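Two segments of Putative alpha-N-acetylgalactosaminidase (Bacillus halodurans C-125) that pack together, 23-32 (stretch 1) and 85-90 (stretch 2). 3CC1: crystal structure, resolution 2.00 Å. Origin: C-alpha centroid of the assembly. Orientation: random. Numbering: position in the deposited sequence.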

# COMPACT_ATOMS: atom_id res chain seq x y z
N GLY A 23 -16.96 19.33 22.47
CA GLY A 23 -16.46 18.08 22.98
C GLY A 23 -17.48 17.35 23.80
O GLY A 23 -18.64 17.17 23.37
N ALA A 24 -17.05 16.93 25.00
CA ALA A 24 -17.89 16.18 25.94
C ALA A 24 -18.73 17.11 26.85
O ALA A 24 -19.49 16.65 27.69
CB ALA A 24 -17.01 15.21 26.80
N SER A 25 -18.62 18.42 26.65
CA SER A 25 -19.02 19.39 27.69
C SER A 25 -20.16 20.35 27.30
O SER A 25 -20.36 21.38 27.98
CB SER A 25 -17.79 20.23 28.10
OG SER A 25 -17.55 21.24 27.13
N VAL A 26 -20.93 20.04 26.26
CA VAL A 26 -21.98 20.98 25.80
C VAL A 26 -22.98 21.29 26.93
O VAL A 26 -23.34 20.42 27.78
CB VAL A 26 -22.73 20.48 24.51
CG1 VAL A 26 -23.70 19.34 24.84
CG2 VAL A 26 -23.44 21.62 23.83
N THR A 27 -23.45 22.53 26.93
CA THR A 27 -24.50 22.93 27.87
C THR A 27 -25.84 23.02 27.19
O THR A 27 -25.95 23.10 25.96
CB THR A 27 -24.21 24.30 28.49
OG1 THR A 27 -24.39 25.28 27.48
CG2 THR A 27 -22.82 24.38 29.08
N GLU A 28 -26.87 23.07 28.01
CA GLU A 28 -28.25 23.14 27.53
C GLU A 28 -28.51 24.41 26.71
O GLU A 28 -29.21 24.39 25.70
CB GLU A 28 -29.14 23.08 28.76
CG GLU A 28 -30.50 23.57 28.69
CD GLU A 28 -31.15 23.46 30.09
OE1 GLU A 28 -31.03 22.38 30.71
OE2 GLU A 28 -31.73 24.46 30.58
N GLU A 29 -27.94 25.52 27.14
CA GLU A 29 -28.05 26.79 26.41
C GLU A 29 -27.40 26.69 25.03
O GLU A 29 -27.95 27.21 24.04
CB GLU A 29 -27.43 27.93 27.21
CG GLU A 29 -27.49 29.30 26.54
CD GLU A 29 -26.35 29.53 25.55
OE1 GLU A 29 -25.23 28.97 25.77
OE2 GLU A 29 -26.57 30.29 24.56
N GLU A 30 -26.26 25.99 24.95
CA GLU A 30 -25.57 25.79 23.68
C GLU A 30 -26.39 24.90 22.76
O GLU A 30 -26.54 25.19 21.56
CB GLU A 30 -24.14 25.26 23.87
CG GLU A 30 -23.22 26.31 24.43
CD GLU A 30 -22.00 25.74 25.16
OE1 GLU A 30 -21.96 24.54 25.44
OE2 GLU A 30 -21.07 26.53 25.46
N VAL A 31 -26.96 23.82 23.31
CA VAL A 31 -27.85 22.95 22.51
C VAL A 31 -29.07 23.71 21.96
O VAL A 31 -29.40 23.60 20.78
CB VAL A 31 -28.31 21.73 23.33
CG1 VAL A 31 -29.34 20.89 22.55
CG2 VAL A 31 -27.09 20.90 23.77
N LEU A 32 -29.75 24.47 22.82
CA LEU A 32 -30.92 25.25 22.40
C LEU A 32 -30.58 26.36 21.37
O LEU A 32 -31.37 26.60 20.44
CB LEU A 32 -31.65 25.86 23.60
CG LEU A 32 -32.44 24.79 24.39
CD1 LEU A 32 -33.08 25.33 25.67
CD2 LEU A 32 -33.54 24.17 23.44
N ASN A 85 -25.35 20.52 36.24
CA ASN A 85 -24.67 21.83 36.07
C ASN A 85 -24.78 22.30 34.62
O ASN A 85 -25.02 23.47 34.33
CB ASN A 85 -23.21 21.74 36.52
CG ASN A 85 -22.40 20.67 35.76
OD1 ASN A 85 -22.87 19.57 35.55
ND2 ASN A 85 -21.18 21.00 35.38
N ARG A 86 -24.67 21.34 33.70
CA ARG A 86 -24.71 21.63 32.26
C ARG A 86 -26.16 21.65 31.75
O ARG A 86 -26.50 22.40 30.85
CB ARG A 86 -23.88 20.63 31.48
CG ARG A 86 -22.37 20.86 31.65
CD ARG A 86 -21.55 19.66 31.24
NE ARG A 86 -22.00 19.17 29.95
CZ ARG A 86 -21.81 17.94 29.49
NH1 ARG A 86 -21.13 17.04 30.22
NH2 ARG A 86 -22.34 17.61 28.31
N PHE A 87 -26.98 20.82 32.36
CA PHE A 87 -28.37 20.66 31.94
C PHE A 87 -29.30 20.92 33.14
O PHE A 87 -29.86 20.00 33.72
CB PHE A 87 -28.61 19.27 31.35
CG PHE A 87 -27.79 18.97 30.13
CD1 PHE A 87 -28.11 19.52 28.90
CD2 PHE A 87 -26.67 18.15 30.23
CE1 PHE A 87 -27.32 19.25 27.78
CE2 PHE A 87 -25.87 17.90 29.11
CZ PHE A 87 -26.20 18.44 27.90
N PRO A 88 -29.43 22.19 33.53
CA PRO A 88 -30.23 22.46 34.74
C PRO A 88 -31.70 22.05 34.64
O PRO A 88 -32.29 21.73 35.65
CB PRO A 88 -30.08 23.95 34.98
CG PRO A 88 -29.24 24.47 33.87
CD PRO A 88 -28.92 23.40 32.90
N SER A 89 -32.26 22.01 33.44
CA SER A 89 -33.66 21.58 33.28
C SER A 89 -33.82 20.09 33.60
O SER A 89 -34.94 19.61 33.76
CB SER A 89 -34.18 21.86 31.86
OG SER A 89 -33.47 21.10 30.85
N ALA A 90 -32.71 19.38 33.71
CA ALA A 90 -32.70 17.93 34.00
C ALA A 90 -32.95 17.64 35.47
O ALA A 90 -33.14 16.50 35.85
CB ALA A 90 -31.39 17.32 33.59

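This is a largely polar contact between a helix start and a loop running into a 3-10 segment, held by hydrogen bonds among side chains and backbone groups, with a phenylalanine supplying the apolar part. The closest CA atoms are those of Thr27 and Arg86, 4.6 Å apart, and Glu28 N donates to Arg86 O at 2.9 Å. That amide lies in the first turn of the helix, where NH groups lack acceptors from a preceding turn, so the carbonyl across the contact satisfies it. Thr27 is the N-cap: threonine's short side chain puts a hydroxyl oxygen within reach of a free first-turn NH, and its OG1 accepts the capping bond from Glu30 N (3.2 Å), while the Glu30 side chain returns a hydrogen bond, OE1 accepting from Thr27 N (2.9 Å).

Arginine's long side chain and several donors suit it to a loop carbonyl. Arg86 NE and NH2 both donate to Val26 O, at 2.8 and 3.0 Å, near the guanidinium plane; Ala24 O lies over one face.

Glu28 points toward the other stretch, and its OE1 accepts from Ser89 N (3.0 Å) and Ser89 OG (2.8 Å), so the short serine offers backbone and hydroxyl donors to one carboxylate oxygen at the 3-10 segment. Between these polar anchors, the buried, flat ring of Phe87 offers apolar surface to two valines: Phe87 CZ meets Val26 CG1 at 4.1 Å, and Val31 CG2 approaches the ring edge, 4.3 Å from Phe87 CE1.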